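Local coordinates for protein polyketide synthase PksJ (Bacillus subtilis subsp. subtilis, PDB 4J1Q) that contributes an NADPH-binding ketoreductase domain to the bacillaene assembly line, where it stereoselectively reduces alpha- and beta-keto groups of polyketide intermediates, at residues 97-100 and 101-104; 343-346 and 347-350; 359-362 and 363-366. One frame throughout, in Å; residues are numbered along the deposited sequence.

Overall arrangement
Contact 1 (97-100 with 101-104) lies on the surface, about 26 Å from the centre of the chain, where helix 81-98 gives way to helix 100-105. Contacts 2 and 3 share helix 349-370: contact 2 is the buried turn leading into it, and contact 3 is a partly buried pair of turns farther along. The centres of contacts 1 and 2 are about 17 Å apart, and both contacts touch Ile299, contact 1 through the Gln97 side chain and contact 2 through Ala349. Chemistry follows place. At the surface two lysines share a glutamate; in the buried turn the backbone and two glycines dominate; within the long helix, aromatic and aliphatic packing faces neighbouring elements, while arginines find acidic partners.

Contact 1: 97-100 and 101-104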
ATOM      1  N   GLN A  97      13.418  -0.338 -16.728  1.00 43.63           N
ATOM      2  CA  GLN A  97      14.826   0.028 -16.830  1.00 46.67           C
ATOM      3  C   GLN A  97      15.340  -0.163 -18.244  1.00 52.71           C
ATOM      4  O   GLN A  97      15.977   0.726 -18.798  1.00 53.19           O
ATOM      5  CB  GLN A  97      15.674  -0.815 -15.890  1.00 41.81           C
ATOM      6  CG  GLN A  97      15.644  -0.343 -14.459  1.00 39.47           C
ATOM      7  CD  GLN A  97      16.483  -1.216 -13.544  1.00 39.44           C
ATOM      8  OE1 GLN A  97      16.608  -2.423 -13.758  1.00 39.98           O
ATOM      9  NE2 GLN A  97      17.059  -0.612 -12.518  1.00 36.77           N
ATOM     10  N   SER A  98      15.047  -1.329 -18.816  1.00 55.67           N
ATOM     11  CA  SER A  98      15.555  -1.699 -20.134  1.00 66.85           C
ATOM     12  C   SER A  98      15.012  -0.766 -21.204  1.00 70.31           C
ATOM     13  O   SER A  98      15.738  -0.345 -22.097  1.00 82.38           O
ATOM     14  CB  SER A  98      15.125  -3.120 -20.483  1.00 66.69           C
ATOM     15  OG  SER A  98      13.932  -3.091 -21.248  1.00 68.22           O
ATOM     16  N   LYS A  99      13.712  -0.515 -21.147  1.00 68.72           N
ATOM     17  CA  LYS A  99      13.036   0.229 -22.177  1.00 71.46           C
ATOM     18  C   LYS A  99      13.315   1.707 -22.016  1.00 65.28           C
ATOM     19  O   LYS A  99      12.724   2.533 -22.692  1.00 69.61           O
ATOM     20  CB  LYS A  99      11.530  -0.041 -22.122  1.00 71.12           C
ATOM     21  CG  LYS A  99      11.156  -1.471 -22.492  1.00 78.86           C
ATOM     22  CD  LYS A  99      11.956  -1.979 -23.684  1.00 82.04           C
ATOM     23  CE  LYS A  99      11.102  -2.049 -24.942  1.00 92.88           C
ATOM     24  NZ  LYS A  99      10.497  -3.397 -25.150  1.00 97.79           N
ATOM     25  N   VAL A 100      14.257   2.031 -21.151  1.00 62.30           N
ATOM     26  CA  VAL A 100      14.414   3.394 -20.715  1.00 63.49           C
ATOM     27  C   VAL A 100      14.810   4.322 -21.863  1.00 68.69           C
ATOM     28  O   VAL A 100      14.328   5.448 -21.956  1.00 63.56           O
ATOM     29  CB  VAL A 100      15.429   3.501 -19.577  1.00 62.51           C
ATOM     30  CG1 VAL A 100      16.857   3.408 -20.109  1.00 64.85           C
ATOM     31  CG2 VAL A 100      15.203   4.793 -18.814  1.00 66.68           C
ATOM     32  N   ARG A 101      15.680   3.841 -22.740  1.00 74.74           N
ATOM     33  CA  ARG A 101      16.103   4.628 -23.886  1.00 78.69           C
ATOM     34  C   ARG A 101      14.937   4.878 -24.836  1.00 77.35           C
ATOM     35  O   ARG A 101      14.786   5.977 -25.349  1.00 81.33           O
ATOM     36  CB  ARG A 101      17.263   3.945 -24.616  1.00 85.09           C
ATOM     37  CG  ARG A 101      18.507   4.813 -24.778  1.00 94.41           C
ATOM     38  CD  ARG A 101      19.791   4.002 -24.650  1.00101.25           C
ATOM     39  NE  ARG A 101      19.887   3.357 -23.341  1.00109.42           N
ATOM     40  CZ  ARG A 101      20.875   2.559 -22.955  1.00110.82           C
ATOM     41  NH1 ARG A 101      21.901   2.314 -23.767  1.00104.86           N
ATOM     42  NH2 ARG A 101      20.835   2.013 -21.744  1.00 99.56           N
ATOM     43  N   LYS A 102      14.090   3.876 -25.032  1.00 74.29           N
ATOM     44  CA  LYS A 102      12.888   4.061 -25.846  1.00 79.73           C
ATOM     45  C   LYS A 102      11.986   5.159 -25.281  1.00 78.87           C
ATOM     46  O   LYS A 102      11.607   6.096 -25.991  1.00 77.48           O
ATOM     47  CB  LYS A 102      12.103   2.761 -25.955  1.00 83.36           C
ATOM     48  CG  LYS A 102      12.816   1.657 -26.713  1.00 93.39           C
ATOM     49  CD  LYS A 102      11.907   0.440 -26.816  1.00109.50           C
ATOM     50  CE  LYS A 102      12.554  -0.686 -27.608  1.00128.07           C
ATOM     51  NZ  LYS A 102      11.676  -1.890 -27.633  1.00142.55           N
ATOM     52  N   LEU A 103      11.631   5.029 -24.007  1.00 74.82           N
ATOM     53  CA  LEU A 103      10.757   6.001 -23.371  1.00 72.75           C
ATOM     54  C   LEU A 103      11.263   7.401 -23.666  1.00 73.90           C
ATOM     55  O   LEU A 103      10.493   8.311 -23.860  1.00 73.53           O
ATOM     56  CB  LEU A 103      10.697   5.772 -21.862  1.00 75.56           C
ATOM     57  CG  LEU A 103      10.021   4.469 -21.415  1.00 73.78           C
ATOM     58  CD1 LEU A 103      10.032   4.360 -19.902  1.00 74.01           C
ATOM     59  CD2 LEU A 103       8.594   4.391 -21.938  1.00 79.68           C
ATOM     60  N   SER A 104      12.573   7.569 -23.712  1.00 76.97           N
ATOM     61  CA  SER A 104      13.114   8.861 -24.072  1.00 78.89           C
ATOM     62  C   SER A 104      12.671   9.196 -25.482  1.00 77.84           C
ATOM     63  O   SER A 104      12.197  10.293 -25.743  1.00 76.65           O
ATOM     64  CB  SER A 104      14.639   8.876 -23.974  1.00 76.86           C
ATOM     65  OG  SER A 104      15.157  10.101 -24.453  1.00 80.12           O
TER
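Leu103 and Lys99 begin the well-packed part of this local contact with a backbone bond in which Leu103 N donates to Lys99 O at 3.0 Å. It is nearly straight, with an angle of 171° at the hydrogen, and the N-H comes almost head-on to the carbonyl. One residue on, Ser104 N reaches Val100 O at 3.3 Å, a longer and more bent bond whose donor is tilted out of the carbonyl plane. Leu103 also leans its side chain back over the same turn, CG lying 3.6 Å from Lys99 O. As the buried residue here, it suits the inner face: it packs on Phe137 and on Ile108 of strand 108-115, while the branched Val100 covers Phe137 and Ile300 beside it.

The outward side is looser and charged. Lys99 and Lys102 run side by side and point the same way, but differ in shape: Lys102 is extended beyond CG, whereas Lys99 bends at every torsion from chi2 to chi4; how closely their ends approach is doubtful in the model. Both ammonium groups form salt bridges with Glu46, Lys99 NZ to OE1 and Lys102 NZ to OE2, so one carboxylate collects two positive charges and probably helps to balance them. Lysine fits such a place because its long chain carries the charge from the backbone out to the glutamate. Exposed Arg101 has the edge of its guanidinium near Val100 CG1.

Lys99 leaves helical geometry after helix 81-98 and at once occupies the N-cap position of helix 100-105. It thus ends one helix and starts the next, a helix-to-helix junction before strand 108-115 in what is probably the structural subdomain that precedes the catalytic Rossmann fold, as in other modular polyketide ketoreductases.

Contact 2: 343-346 and 347-350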
ATOM      1  N   LEU A 343      -0.671   7.410  -5.474  1.00 40.10           N
ATOM      2  CA  LEU A 343      -0.403   8.501  -6.427  1.00 39.03           C
ATOM      3  C   LEU A 343       0.884   8.260  -7.194  1.00 39.41           C
ATOM      4  O   LEU A 343       1.193   8.960  -8.180  1.00 40.01           O
ATOM      5  CB  LEU A 343      -0.281   9.821  -5.694  1.00 40.97           C
ATOM      6  CG  LEU A 343      -1.494  10.308  -4.903  1.00 45.43           C
ATOM      7  CD1 LEU A 343      -1.231  11.740  -4.455  1.00 44.79           C
ATOM      8  CD2 LEU A 343      -2.772  10.228  -5.732  1.00 42.29           C
ATOM      9  N   GLY A 344       1.643   7.279  -6.732  1.00 34.22           N
ATOM     10  CA  GLY A 344       3.018   7.137  -7.161  1.00 35.54           C
ATOM     11  C   GLY A 344       3.810   8.327  -6.629  1.00 36.81           C
ATOM     12  O   GLY A 344       3.225   9.280  -6.133  1.00 33.94           O
ATOM     13  N   ASN A 345       5.134   8.267  -6.769  1.00 35.83           N
ATOM     14  CA  ASN A 345       5.998   9.391  -6.417  1.00 39.18           C
ATOM     15  C   ASN A 345       7.402   9.175  -7.006  1.00 38.52           C
ATOM     16  O   ASN A 345       7.973   8.080  -6.896  1.00 38.74           O
ATOM     17  CB  ASN A 345       6.111   9.488  -4.897  1.00 41.50           C
ATOM     18  CG  ASN A 345       6.707  10.800  -4.437  1.00 46.03           C
ATOM     19  OD1 ASN A 345       7.095  11.645  -5.243  1.00 53.47           O
ATOM     20  ND2 ASN A 345       6.785  10.975  -3.135  1.00 49.16           N
ATOM     21  N   ALA A 346       7.956  10.217  -7.611  1.00 37.78           N
ATOM     22  CA  ALA A 346       9.266  10.113  -8.252  1.00 38.30           C
ATOM     23  C   ALA A 346      10.317   9.566  -7.288  1.00 35.21           C
ATOM     24  O   ALA A 346      10.468  10.047  -6.169  1.00 33.38           O
ATOM     25  CB  ALA A 346       9.704  11.466  -8.827  1.00 39.61           C
ATOM     26  N   GLY A 347      10.991   8.508  -7.711  1.00 33.36           N
ATOM     27  CA  GLY A 347      12.027   7.919  -6.867  1.00 33.38           C
ATOM     28  C   GLY A 347      11.535   6.870  -5.879  1.00 31.66           C
ATOM     29  O   GLY A 347      12.322   6.338  -5.113  1.00 31.77           O
ATOM     30  N   GLN A 348      10.259   6.510  -5.936  1.00 30.33           N
ATOM     31  CA  GLN A 348       9.744   5.563  -4.955  1.00 30.37           C
ATOM     32  C   GLN A 348       8.970   4.425  -5.592  1.00 29.74           C
ATOM     33  O   GLN A 348       8.006   3.937  -4.999  1.00 29.91           O
ATOM     34  CB  GLN A 348       8.848   6.272  -3.957  1.00 33.17           C
ATOM     35  CG  GLN A 348       9.413   7.566  -3.434  1.00 38.10           C
ATOM     36  CD  GLN A 348       9.206   7.695  -1.949  1.00 49.96           C
ATOM     37  OE1 GLN A 348       8.573   8.623  -1.478  1.00 56.04           O
ATOM     38  NE2 GLN A 348       9.751   6.752  -1.199  1.00 57.65           N
ATOM     39  N   ALA A 349       9.414   3.971  -6.769  1.00 28.15           N
ATOM     40  CA  ALA A 349       8.773   2.855  -7.445  1.00 26.59           C
ATOM     41  C   ALA A 349       8.487   1.706  -6.506  1.00 26.04           C
ATOM     42  O   ALA A 349       7.404   1.075  -6.586  1.00 25.64           O
ATOM     43  CB  ALA A 349       9.602   2.369  -8.621  1.00 25.97           C
ATOM     44  N   ASP A 350       9.491   1.355  -5.707  1.00 25.16           N
ATOM     45  CA  ASP A 350       9.413   0.193  -4.807  1.00 25.02           C
ATOM     46  C   ASP A 350       8.535   0.476  -3.593  1.00 24.65           C
ATOM     47  O   ASP A 350       7.572  -0.269  -3.325  1.00 24.77           O
ATOM     48  CB  ASP A 350      10.829  -0.286  -4.370  1.00 25.57           C
ATOM     49  CG  ASP A 350      11.761   0.869  -3.979  1.00 25.36           C
ATOM     50  OD1 ASP A 350      11.273   1.991  -3.794  1.00 25.02           O
ATOM     51  OD2 ASP A 350      12.970   0.644  -3.725  1.00 26.47           O
TER
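Gln348 and Asn345 close a type II beta turn, and one backbone hydrogen bond ties it together: Gln348 N donates to Asn345 O at 2.9 Å. The bond is bent, 142° at the hydrogen, and its donor stands tilted from the carbonyl plane.

Backbone conformation explains the glycines. Gly347 occupies the third position of the turn with a phi of 88°, where a beta carbon would press into the carbonyl oxygen of Ala346; a residue with no side chain is what this bend demands. Gly344, the first residue to leave helical geometry after helix 339-343, also takes a positive phi, a conformation glycine adopts easily.

Polar side chains form the second group. Those of Asn345 and Gln348 point the same way, their amide planes turned 57° apart, and Asn345 ND2 comes to 3.4 Å from Gln348 OE1. The first torsion of Asn345, which carries CG opposite the backbone N, and the bend of Gln348 at chi2 place the two amides alongside each other.

Van der Waals contacts complete the turn. The apolar one pairs Asn345 CB with Gln348 CG at 4.1 Å, and the same CG rests 3.8 Å from Ala346 O. Ala346 keeps a small methyl at the corner, where it meets Ile135 of helix 126-136.

Gln348 is the N-cap residue of helix 349-370, whose first turns carry the catalytic tyrosine in short-chain dehydrogenases and ketoreductases; its side chain is about 8 Å from the bound NADPH. Around the turn, Glu136 accepts a bond from Gly347 N, and Thr132 of the same helix takes one from Asn345 N. Helix 126-136 flanks this loop; helix 339-343 leads in and helix 349-370 leads out, its Asp350 touching Phe307 of helix 304-324 while Asp350 OD2 pairs with Lys302.

Contact 3: 359-362 and 363-366; sequences DAFA and EYRR
Phe361 and Tyr364 meet one turn apart on helix 349-370, one of the helices of the catalytic Rossmann fold. In Phe361 a chi1 of -159° turns CG away from the amide nitrogen, and CB itself starts away from the following turn; the ring then swings back toward Tyr364. CG is 4.2 Å from Tyr364 CD2, CD1 is closer at 3.6 Å, and CE1 is nearest, 3.4 Å from Tyr364 CE2. CZ, at the end, lies in the plane of the tyrosine ring at its edge, while CE2 on the far flank approaches Arg365 CD obliquely. Over one face of the Phe361 ring stands Tyr364 CD2, offset toward the rim. The ring planes are inclined at 58°, with centroids 5.0 Å apart, an oblique pair.

Phenylalanine suits this buried place, being flat and wholly apolar against Leu318 of helix 304-324. Arg365 carries its aliphatic chain past the ring and sends its head to Asp322 in a salt bridge, with Thr378 and Phe375 O taking further N-H groups, so this buried charge has well-placed partners. Ala362 is small enough to face the strands, touching Phe335 of 332-338 and Ser380 of 377-383.

Beneath the side chains run regular helical bonds, Tyr364 N to Ala360 O and Arg365 N to Phe361 O, the latter short at 2.7 Å. In the next turn Arg366 N donates to Ala362 O at 3.2 Å, and Arg366 CG lies 3.1 Å from that same oxygen.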
ATOM      1  N   ASP A 359      -2.545  -1.739   0.686  1.00 29.65           N
ATOM      2  CA  ASP A 359      -3.907  -1.294   0.303  1.00 30.74           C
ATOM      3  C   ASP A 359      -4.739  -2.441  -0.271  1.00 30.41           C
ATOM      4  O   ASP A 359      -5.858  -2.666   0.162  1.00 32.10           O
ATOM      5  CB  ASP A 359      -3.851  -0.149  -0.713  1.00 29.81           C
ATOM      6  CG  ASP A 359      -3.011   1.027  -0.217  1.00 33.93           C
ATOM      7  OD1 ASP A 359      -2.737   1.101   1.021  1.00 33.28           O
ATOM      8  OD2 ASP A 359      -2.607   1.869  -1.071  1.00 33.36           O
ATOM      9  N   ALA A 360      -4.177  -3.170  -1.228  1.00 29.24           N
ATOM     10  CA  ALA A 360      -4.884  -4.299  -1.853  1.00 31.03           C
ATOM     11  C   ALA A 360      -5.128  -5.393  -0.827  1.00 33.06           C
ATOM     12  O   ALA A 360      -6.161  -6.046  -0.847  1.00 35.27           O
ATOM     13  CB  ALA A 360      -4.107  -4.865  -3.043  1.00 30.07           C
ATOM     14  N   PHE A 361      -4.182  -5.573   0.083  1.00 33.28           N
ATOM     15  CA  PHE A 361      -4.319  -6.584   1.130  1.00 35.60           C
ATOM     16  C   PHE A 361      -5.475  -6.297   2.093  1.00 38.54           C
ATOM     17  O   PHE A 361      -6.131  -7.221   2.589  1.00 40.83           O
ATOM     18  CB  PHE A 361      -2.997  -6.719   1.889  1.00 36.55           C
ATOM     19  CG  PHE A 361      -2.848  -8.019   2.628  1.00 39.61           C
ATOM     20  CD1 PHE A 361      -2.473  -9.177   1.959  1.00 41.01           C
ATOM     21  CD2 PHE A 361      -3.105  -8.092   3.988  1.00 39.09           C
ATOM     22  CE1 PHE A 361      -2.370 -10.388   2.639  1.00 44.79           C
ATOM     23  CE2 PHE A 361      -3.026  -9.301   4.661  1.00 42.89           C
ATOM     24  CZ  PHE A 361      -2.643 -10.446   3.991  1.00 42.82           C
ATOM     25  N   ALA A 362      -5.728  -5.018   2.364  1.00 38.40           N
ATOM     26  CA  ALA A 362      -6.810  -4.630   3.277  1.00 41.74           C
ATOM     27  C   ALA A 362      -8.148  -5.214   2.826  1.00 46.24           C
ATOM     28  O   ALA A 362      -8.919  -5.731   3.647  1.00 50.21           O
ATOM     29  CB  ALA A 362      -6.906  -3.113   3.428  1.00 38.31           C
ATOM     30  N   GLU A 363      -8.452  -5.079   1.540  1.00 46.79           N
ATOM     31  CA  GLU A 363      -9.687  -5.651   1.011  1.00 55.50           C
ATOM     32  C   GLU A 363      -9.650  -7.175   1.051  1.00 56.72           C
ATOM     33  O   GLU A 363     -10.645  -7.821   1.383  1.00 60.16           O
ATOM     34  CB  GLU A 363      -9.982  -5.158  -0.413  1.00 58.43           C
ATOM     35  CG  GLU A 363     -11.402  -5.459  -0.883  1.00 72.65           C
ATOM     36  CD  GLU A 363     -12.469  -4.592  -0.211  1.00 82.41           C
ATOM     37  OE1 GLU A 363     -12.774  -3.506  -0.748  1.00 95.99           O
ATOM     38  OE2 GLU A 363     -13.036  -5.009   0.826  1.00 77.22           O
ATOM     39  N   TYR A 364      -8.499  -7.738   0.711  1.00 51.87           N
ATOM     40  CA  TYR A 364      -8.346  -9.180   0.692  1.00 55.24           C
ATOM     41  C   TYR A 364      -8.517  -9.793   2.087  1.00 56.75           C
ATOM     42  O   TYR A 364      -9.129 -10.849   2.233  1.00 60.76           O
ATOM     43  CB  TYR A 364      -7.001  -9.550   0.088  1.00 53.61           C
ATOM     44  CG  TYR A 364      -6.503 -10.910   0.480  1.00 58.62           C
ATOM     45  CD1 TYR A 364      -7.005 -12.067  -0.119  1.00 60.90           C
ATOM     46  CD2 TYR A 364      -5.487 -11.043   1.414  1.00 58.10           C
ATOM     47  CE1 TYR A 364      -6.527 -13.316   0.231  1.00 59.67           C
ATOM     48  CE2 TYR A 364      -5.008 -12.284   1.779  1.00 60.50           C
ATOM     49  CZ  TYR A 364      -5.519 -13.415   1.182  1.00 63.14           C
ATOM     50  OH  TYR A 364      -4.983 -14.634   1.539  1.00 68.51           O
ATOM     51  N   ARG A 365      -8.028  -9.104   3.112  1.00 55.31           N
ATOM     52  CA  ARG A 365      -8.229  -9.570   4.475  1.00 57.26           C
ATOM     53  C   ARG A 365      -9.702  -9.511   4.908  1.00 60.28           C
ATOM     54  O   ARG A 365     -10.200 -10.440   5.549  1.00 60.02           O
ATOM     55  CB  ARG A 365      -7.327  -8.844   5.474  1.00 54.21           C
ATOM     56  CG  ARG A 365      -6.848  -9.746   6.601  1.00 60.10           C
ATOM     57  CD  ARG A 365      -5.944  -9.012   7.578  1.00 61.76           C
ATOM     58  NE  ARG A 365      -6.684  -8.500   8.719  1.00 67.17           N
ATOM     59  CZ  ARG A 365      -6.954  -9.195   9.821  1.00 68.86           C
ATOM     60  NH1 ARG A 365      -6.512 -10.441   9.973  1.00 71.17           N
ATOM     61  NH2 ARG A 365      -7.661  -8.628  10.777  1.00 65.62           N
ATOM     62  N   ARG A 366     -10.407  -8.452   4.521  1.00 59.11           N
ATOM     63  CA  ARG A 366     -11.825  -8.313   4.890  1.00 63.73           C
ATOM     64  C   ARG A 366     -12.650  -9.482   4.371  1.00 64.82           C
ATOM     65  O   ARG A 366     -13.514  -9.999   5.066  1.00 76.91           O
ATOM     66  CB  ARG A 366     -12.416  -6.995   4.379  1.00 61.93           C
ATOM     67  CG  ARG A 366     -11.711  -5.768   4.912  1.00 58.57           C
ATOM     68  CD  ARG A 366     -12.674  -4.616   5.097  1.00 57.64           C
ATOM     69  NE  ARG A 366     -12.179  -3.691   6.122  1.00 65.43           N
ATOM     70  CZ  ARG A 366     -12.629  -2.451   6.295  1.00 67.72           C
ATOM     71  NH1 ARG A 366     -13.617  -1.999   5.544  1.00 79.29           N
ATOM     72  NH2 ARG A 366     -12.099  -1.667   7.225  1.00 69.76           N
TER